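Methyltransferase FkbM (Methylobacillus flagellatus KT, PDB 2PY6) probably transfers methyl groups as a member of the FkbM methyltransferase family. Local coordinates at residues Lys61-His66 against Leu141-Ala146; Ala116-Thr119 against Pro125-Phe128. All blocks are in the same frame, centred on the assembly; numbering follows the deposited sequence.

Interaction 1: residues Lys61-His66 against Leu141-Ala146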
ATOM      1  N   LYS A  61     -10.623   0.228  14.717  1.00 36.23           N
ATOM      2  CA  LYS A  61     -10.178  -1.011  14.114  1.00 39.65           C
ATOM      3  C   LYS A  61      -9.872  -2.068  15.175  1.00 42.52           C
ATOM      4  O   LYS A  61      -9.096  -2.978  14.889  1.00 46.41           O
ATOM      5  CB  LYS A  61      -8.895  -0.765  13.279  1.00 37.42           C
ATOM      6  CG  LYS A  61      -9.061   0.114  12.038  1.00 40.48           C
ATOM      7  N   GLY A  62     -10.474  -1.983  16.368  1.00 41.21           N
ATOM      8  CA  GLY A  62     -10.135  -2.919  17.459  1.00 41.87           C
ATOM      9  C   GLY A  62     -11.324  -3.734  17.932  1.00 43.12           C
ATOM     10  O   GLY A  62     -12.117  -4.181  17.121  1.00 46.30           O
ATOM     11  N   PHE A  63     -11.438  -3.938  19.242  1.00 43.17           N
ATOM     12  CA  PHE A  63     -12.569  -4.659  19.846  1.00 44.39           C
ATOM     13  C   PHE A  63     -13.783  -3.729  20.136  1.00 42.91           C
ATOM     14  O   PHE A  63     -14.716  -4.136  20.813  1.00 39.30           O
ATOM     15  CB  PHE A  63     -12.110  -5.323  21.174  1.00 47.90           C
ATOM     16  CG  PHE A  63     -11.252  -6.596  21.020  1.00 50.43           C
ATOM     17  CD1 PHE A  63     -10.440  -6.831  19.902  1.00 56.27           C
ATOM     18  CD2 PHE A  63     -11.192  -7.508  22.070  1.00 51.43           C
ATOM     19  CE1 PHE A  63      -9.658  -7.988  19.815  1.00 50.45           C
ATOM     20  CE2 PHE A  63     -10.409  -8.662  21.993  1.00 54.18           C
ATOM     21  CZ  PHE A  63      -9.642  -8.899  20.862  1.00 53.48           C
ATOM     22  N   GLY A  64     -13.791  -2.491  19.633  1.00 42.28           N
ATOM     23  CA  GLY A  64     -14.902  -1.546  19.901  1.00 43.40           C
ATOM     24  C   GLY A  64     -16.257  -1.981  19.360  1.00 44.17           C
ATOM     25  O   GLY A  64     -17.319  -1.513  19.838  1.00 43.09           O
ATOM     26  N   ALA A  65     -16.207  -2.862  18.349  1.00 43.72           N
ATOM     27  CA  ALA A  65     -17.388  -3.433  17.716  1.00 43.08           C
ATOM     28  C   ALA A  65     -18.066  -4.376  18.687  1.00 42.81           C
ATOM     29  O   ALA A  65     -19.284  -4.519  18.632  1.00 39.14           O
ATOM     30  CB  ALA A  65     -17.018  -4.180  16.423  1.00 42.01           C
ATOM     31  N   HIS A  66     -17.276  -5.001  19.570  1.00 44.01           N
ATOM     32  CA  HIS A  66     -17.825  -5.903  20.578  1.00 47.91           C
ATOM     33  C   HIS A  66     -18.629  -5.158  21.650  1.00 48.89           C
ATOM     34  O   HIS A  66     -19.576  -5.729  22.196  1.00 50.36           O
ATOM     35  CB  HIS A  66     -16.744  -6.761  21.232  1.00 49.12           C
ATOM     36  CG  HIS A  66     -16.078  -7.727  20.300  1.00 52.58           C
ATOM     37  ND1 HIS A  66     -16.750  -8.782  19.717  1.00 54.19           N
ATOM     38  CD2 HIS A  66     -14.786  -7.838  19.906  1.00 52.51           C
ATOM     39  CE1 HIS A  66     -15.907  -9.483  18.979  1.00 58.13           C
ATOM     40  NE2 HIS A  66     -14.708  -8.932  19.077  1.00 60.81           N
ATOM     41  N   LEU A 141      -9.530   2.492  30.090  1.00 32.08           N
ATOM     42  CA  LEU A 141      -9.678   1.045  30.219  1.00 33.19           C
ATOM     43  C   LEU A 141      -9.400   0.348  28.922  1.00 27.85           C
ATOM     44  O   LEU A 141      -9.685   0.883  27.877  1.00 29.89           O
ATOM     45  CB  LEU A 141     -11.145   0.672  30.460  1.00 34.92           C
ATOM     46  CG  LEU A 141     -11.902   1.128  31.664  1.00 42.67           C
ATOM     47  CD1 LEU A 141     -13.383   0.990  31.396  1.00 52.29           C
ATOM     48  CD2 LEU A 141     -11.473   0.334  32.875  1.00 51.66           C
ATOM     49  N   ASN A 142      -8.901  -0.872  29.008  1.00 28.47           N
ATOM     50  CA  ASN A 142      -8.788  -1.742  27.834  1.00 32.76           C
ATOM     51  C   ASN A 142     -10.126  -2.541  27.757  1.00 32.53           C
ATOM     52  O   ASN A 142     -10.994  -2.426  28.674  1.00 29.21           O
ATOM     53  CB  ASN A 142      -7.554  -2.635  27.889  1.00 32.81           C
ATOM     54  CG  ASN A 142      -7.603  -3.664  28.984  1.00 28.64           C
ATOM     55  OD1 ASN A 142      -8.659  -4.162  29.359  1.00 32.26           O
ATOM     56  ND2 ASN A 142      -6.438  -4.018  29.479  1.00 30.38           N
ATOM     57  N   PHE A 143     -10.302  -3.321  26.701  1.00 30.32           N
ATOM     58  CA  PHE A 143     -11.555  -4.026  26.495  1.00 30.48           C
ATOM     59  C   PHE A 143     -11.948  -5.011  27.619  1.00 31.45           C
ATOM     60  O   PHE A 143     -13.099  -5.020  28.057  1.00 29.40           O
ATOM     61  CB  PHE A 143     -11.584  -4.709  25.144  1.00 34.37           C
ATOM     62  CG  PHE A 143     -12.906  -5.300  24.824  1.00 32.78           C
ATOM     63  CD1 PHE A 143     -13.914  -4.514  24.285  1.00 33.82           C
ATOM     64  CD2 PHE A 143     -13.165  -6.632  25.100  1.00 39.16           C
ATOM     65  CE1 PHE A 143     -15.138  -5.056  24.016  1.00 36.02           C
ATOM     66  CE2 PHE A 143     -14.392  -7.170  24.833  1.00 41.54           C
ATOM     67  CZ  PHE A 143     -15.384  -6.383  24.296  1.00 35.46           C
ATOM     68  N   GLU A 144     -10.998  -5.784  28.121  1.00 30.69           N
ATOM     69  CA  GLU A 144     -11.312  -6.757  29.174  1.00 35.15           C
ATOM     70  C   GLU A 144     -11.743  -6.036  30.427  1.00 32.73           C
ATOM     71  O   GLU A 144     -12.662  -6.500  31.112  1.00 30.78           O
ATOM     72  CB  GLU A 144     -10.129  -7.666  29.495  1.00 34.90           C
ATOM     73  CG  GLU A 144      -9.919  -8.798  28.534  1.00 40.02           C
ATOM     74  CD  GLU A 144      -9.458  -8.388  27.144  1.00 43.06           C
ATOM     75  OE1 GLU A 144      -8.790  -7.336  27.024  1.00 33.85           O
ATOM     76  OE2 GLU A 144      -9.756  -9.150  26.186  1.00 42.60           O
ATOM     77  N   GLN A 145     -11.067  -4.911  30.721  1.00 32.54           N
ATOM     78  CA  GLN A 145     -11.427  -4.036  31.847  1.00 31.38           C
ATOM     79  C   GLN A 145     -12.807  -3.427  31.653  1.00 30.63           C
ATOM     80  O   GLN A 145     -13.582  -3.341  32.607  1.00 29.58           O
ATOM     81  CB  GLN A 145     -10.390  -2.936  32.053  1.00 32.51           C
ATOM     82  CG  GLN A 145      -8.990  -3.461  32.505  1.00 32.80           C
ATOM     83  CD  GLN A 145      -7.940  -2.356  32.587  1.00 34.17           C
ATOM     84  OE1 GLN A 145      -7.899  -1.458  31.746  1.00 29.32           O
ATOM     85  NE2 GLN A 145      -7.083  -2.428  33.587  1.00 35.02           N
ATOM     86  N   ALA A 146     -13.118  -3.006  30.424  1.00 26.17           N
ATOM     87  CA  ALA A 146     -14.454  -2.493  30.123  1.00 27.68           C
ATOM     88  C   ALA A 146     -15.528  -3.555  30.433  1.00 29.17           C
ATOM     89  O   ALA A 146     -16.534  -3.254  31.084  1.00 28.60           O
ATOM     90  CB  ALA A 146     -14.564  -2.093  28.656  1.00 27.09           C
TER
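Phe63 and Phe143 bury the most surface and meet as a T-shaped pair: the edge of the Phe63 ring is directed at the face of Phe143, with centroids 5.5 Å apart and planes at 74°. Phe63 CD2 carries the edge, 3.7 Å from Phe143 CD2. The same face of Phe143 also receives Phe63 CB in a CH-pi contact, 4.0 Å from the ring centroid and 25° off the normal. The ring of Phe143 reaches this position because its CG lies anti to the backbone N (chi1 -173°). At the far end of that ring, His66 CB sits 3.4 Å from Phe143 CZ, and the imidazole stands oblique to it, so the three residues form an aromatic cluster between helices 64-68 and 143-149. The first turn of the latter is fixed by a capping box, in which Gln145 N donates to Asn142 OD1 (2.9 Å) and Asn142 N to Gln145 OE1 (3.0 Å). Glu144 forms salt bridges with Arg121 and Arg401, and Arg121 also makes a cation-pi contact with Phe63. Replacing Phe143 with an alanine would probably leave the Phe63 edge and His66 CB without their shared partner. Cohesion is therefore mainly aromatic and apolar, while outside arginines probably offset the Glu144 charge.

Interaction 2: residues Ala116-Thr119 against Pro125-Phe128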
ATOM      1  N   ALA A 116     -12.305   6.742  28.736  1.00 32.89           N
ATOM      2  CA  ALA A 116     -11.892   6.339  27.402  1.00 31.49           C
ATOM      3  C   ALA A 116     -11.650   4.817  27.337  1.00 31.72           C
ATOM      4  O   ALA A 116     -10.968   4.232  28.178  1.00 31.24           O
ATOM      5  CB  ALA A 116     -10.666   7.110  26.965  1.00 29.51           C
ATOM      6  N   LEU A 117     -12.254   4.166  26.358  1.00 31.04           N
ATOM      7  CA  LEU A 117     -11.982   2.747  26.112  1.00 31.07           C
ATOM      8  C   LEU A 117     -10.922   2.621  25.019  1.00 26.17           C
ATOM      9  O   LEU A 117     -11.198   2.906  23.869  1.00 30.66           O
ATOM     10  CB  LEU A 117     -13.246   2.005  25.712  1.00 30.45           C
ATOM     11  CG  LEU A 117     -13.103   0.572  25.161  1.00 30.96           C
ATOM     12  CD1 LEU A 117     -12.197  -0.352  25.961  1.00 29.38           C
ATOM     13  CD2 LEU A 117     -14.476  -0.039  25.067  1.00 35.71           C
ATOM     14  N   ASN A 118      -9.715   2.199  25.387  1.00 25.89           N
ATOM     15  CA  ASN A 118      -8.649   1.954  24.424  1.00 28.45           C
ATOM     16  C   ASN A 118      -8.912   0.567  23.813  1.00 32.04           C
ATOM     17  O   ASN A 118      -8.651  -0.457  24.453  1.00 34.19           O
ATOM     18  CB  ASN A 118      -7.276   2.044  25.098  1.00 27.37           C
ATOM     19  CG  ASN A 118      -6.107   2.027  24.109  1.00 27.39           C
ATOM     20  OD1 ASN A 118      -6.284   1.755  22.938  1.00 25.81           O
ATOM     21  ND2 ASN A 118      -4.901   2.332  24.599  1.00 23.03           N
ATOM     22  N   THR A 119      -9.402   0.553  22.562  1.00 33.79           N
ATOM     23  CA  THR A 119      -9.722  -0.693  21.818  1.00 33.67           C
ATOM     24  C   THR A 119      -8.515  -1.334  21.089  1.00 36.92           C
ATOM     25  O   THR A 119      -8.613  -2.466  20.572  1.00 37.15           O
ATOM     26  CB  THR A 119     -10.824  -0.458  20.749  1.00 33.19           C
ATOM     27  OG1 THR A 119     -10.334   0.407  19.702  1.00 33.54           O
ATOM     28  CG2 THR A 119     -12.051   0.107  21.370  1.00 31.71           C
ATOM     29  N   PRO A 125      -0.348   1.628  18.384  1.00 30.33           N
ATOM     30  CA  PRO A 125      -1.603   2.329  18.662  1.00 30.56           C
ATOM     31  C   PRO A 125      -2.036   2.297  20.143  1.00 28.07           C
ATOM     32  O   PRO A 125      -2.507   3.307  20.660  1.00 28.03           O
ATOM     33  CB  PRO A 125      -2.638   1.578  17.779  1.00 29.76           C
ATOM     34  CG  PRO A 125      -1.888   0.795  16.832  1.00 33.16           C
ATOM     35  CD  PRO A 125      -0.554   0.510  17.449  1.00 34.36           C
ATOM     36  N   LYS A 126      -1.899   1.143  20.794  1.00 28.29           N
ATOM     37  CA  LYS A 126      -2.263   1.013  22.219  1.00 27.99           C
ATOM     38  C   LYS A 126      -1.457   1.937  23.108  1.00 27.55           C
ATOM     39  O   LYS A 126      -2.036   2.687  23.900  1.00 29.13           O
ATOM     40  CB  LYS A 126      -2.149  -0.426  22.720  1.00 26.59           C
ATOM     41  CG  LYS A 126      -2.516  -0.540  24.196  1.00 27.64           C
ATOM     42  CD  LYS A 126      -2.724  -1.945  24.666  1.00 27.30           C
ATOM     43  CE  LYS A 126      -2.909  -1.995  26.204  1.00 28.08           C
ATOM     44  NZ  LYS A 126      -3.934  -1.091  26.833  1.00 25.41           N
ATOM     45  N   ARG A 127      -0.129   1.878  22.988  1.00 28.46           N
ATOM     46  CA  ARG A 127       0.768   2.734  23.786  1.00 31.41           C
ATOM     47  C   ARG A 127       0.538   4.220  23.521  1.00 28.28           C
ATOM     48  O   ARG A 127       0.687   5.033  24.399  1.00 28.97           O
ATOM     49  CB  ARG A 127       2.242   2.420  23.454  1.00 33.00           C
ATOM     50  CG  ARG A 127       2.716   1.065  23.914  1.00 33.31           C
ATOM     51  CD  ARG A 127       4.111   0.771  23.384  1.00 34.20           C
ATOM     52  NE  ARG A 127       4.621  -0.415  24.050  1.00 32.06           N
ATOM     53  CZ  ARG A 127       5.790  -0.988  23.800  1.00 27.37           C
ATOM     54  NH1 ARG A 127       6.580  -0.544  22.852  1.00 22.25           N
ATOM     55  NH2 ARG A 127       6.135  -2.055  24.486  1.00 34.08           N
ATOM     56  N   PHE A 128       0.227   4.559  22.276  1.00 29.61           N
ATOM     57  CA  PHE A 128      -0.079   5.927  21.923  1.00 30.90           C
ATOM     58  C   PHE A 128      -1.286   6.413  22.753  1.00 29.36           C
ATOM     59  O   PHE A 128      -1.191   7.332  23.550  1.00 28.03           O
ATOM     60  CB  PHE A 128      -0.363   6.052  20.413  1.00 31.51           C
ATOM     61  CG  PHE A 128      -0.963   7.363  20.055  1.00 31.61           C
ATOM     62  CD1 PHE A 128      -0.186   8.516  20.097  1.00 31.87           C
ATOM     63  CD2 PHE A 128      -2.332   7.466  19.767  1.00 30.71           C
ATOM     64  CE1 PHE A 128      -0.755   9.750  19.817  1.00 38.03           C
ATOM     65  CE2 PHE A 128      -2.897   8.676  19.490  1.00 31.68           C
ATOM     66  CZ  PHE A 128      -2.122   9.826  19.518  1.00 32.49           C
TER
HETATM   67  O   HOH W   1      -5.863  -1.258  24.810  1.00 15.70           O
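Strand 114-118 and helix 123-135 come closest in this contact at Asn118 and Lys126, whose CA atoms are 6.8 Å apart. They are the first two elements of a beta-alpha-beta unit that strand 140-142 completes, and the helix packs here against the C-terminal end of the first strand. Asn118 and Lys126 account for nearly all the buried surface. The link is a hydrogen bond from Asn118 ND2 to Lys126 O, 3.0 Å long and moderately bent, with an N-H...acceptor angle of 144°. The acceptor lies almost exactly in the amide plane of Asn118, and the donor meets a lone pair of the carbonyl in the carbonyl plane. The asparagine carries its amide across to the helix because chi1 (-170°) turns CG away from its own backbone nitrogen. Both ends of that amide have further partners: ND2 also donates to Asp130, one turn further along the helix, and OD1 accepts from Cys120 N. Three hydrogen bonds thus fix the amide's rotation and satisfy the polar end of a buried side chain.

Lys126 CG also packs against the amide, 3.8 Å from Asn118 ND2. The lysine chain runs extended as far as CE and then bends at chi4 (52°), bringing the ammonium back towards the strand. A salt bridge to Asp130 is likely to offset the lysine's charge, so this aspartate serves both side chains. The second link is solvent-mediated: one water accepts from Lys126 NZ at 2.8 Å and donates to Asn118 O at 2.9 Å.

How the interactions relate
From the N terminus, the chain passes strand 54-58 and enters 61-66, the first half of interaction 1. It then builds further strands of the same six-stranded sheet before reaching 116-119. Interaction 2 closes a short loop, with five residues between its segments, by laying helix 123-135 on strand 114-118. Only at the end of strand 140-142 and the start of helix 143-149 does 141-146 close the longer loop of interaction 1, with 74 residues between its segments; interaction 2 falls wholly within that span, so the contacts nest and do not cross. Their centres are 9 Å apart. Strand pairing couples them directly: Leu141 O lies 2.8 Å from Asn118 N, a probable hydrogen bond between neighbouring strands.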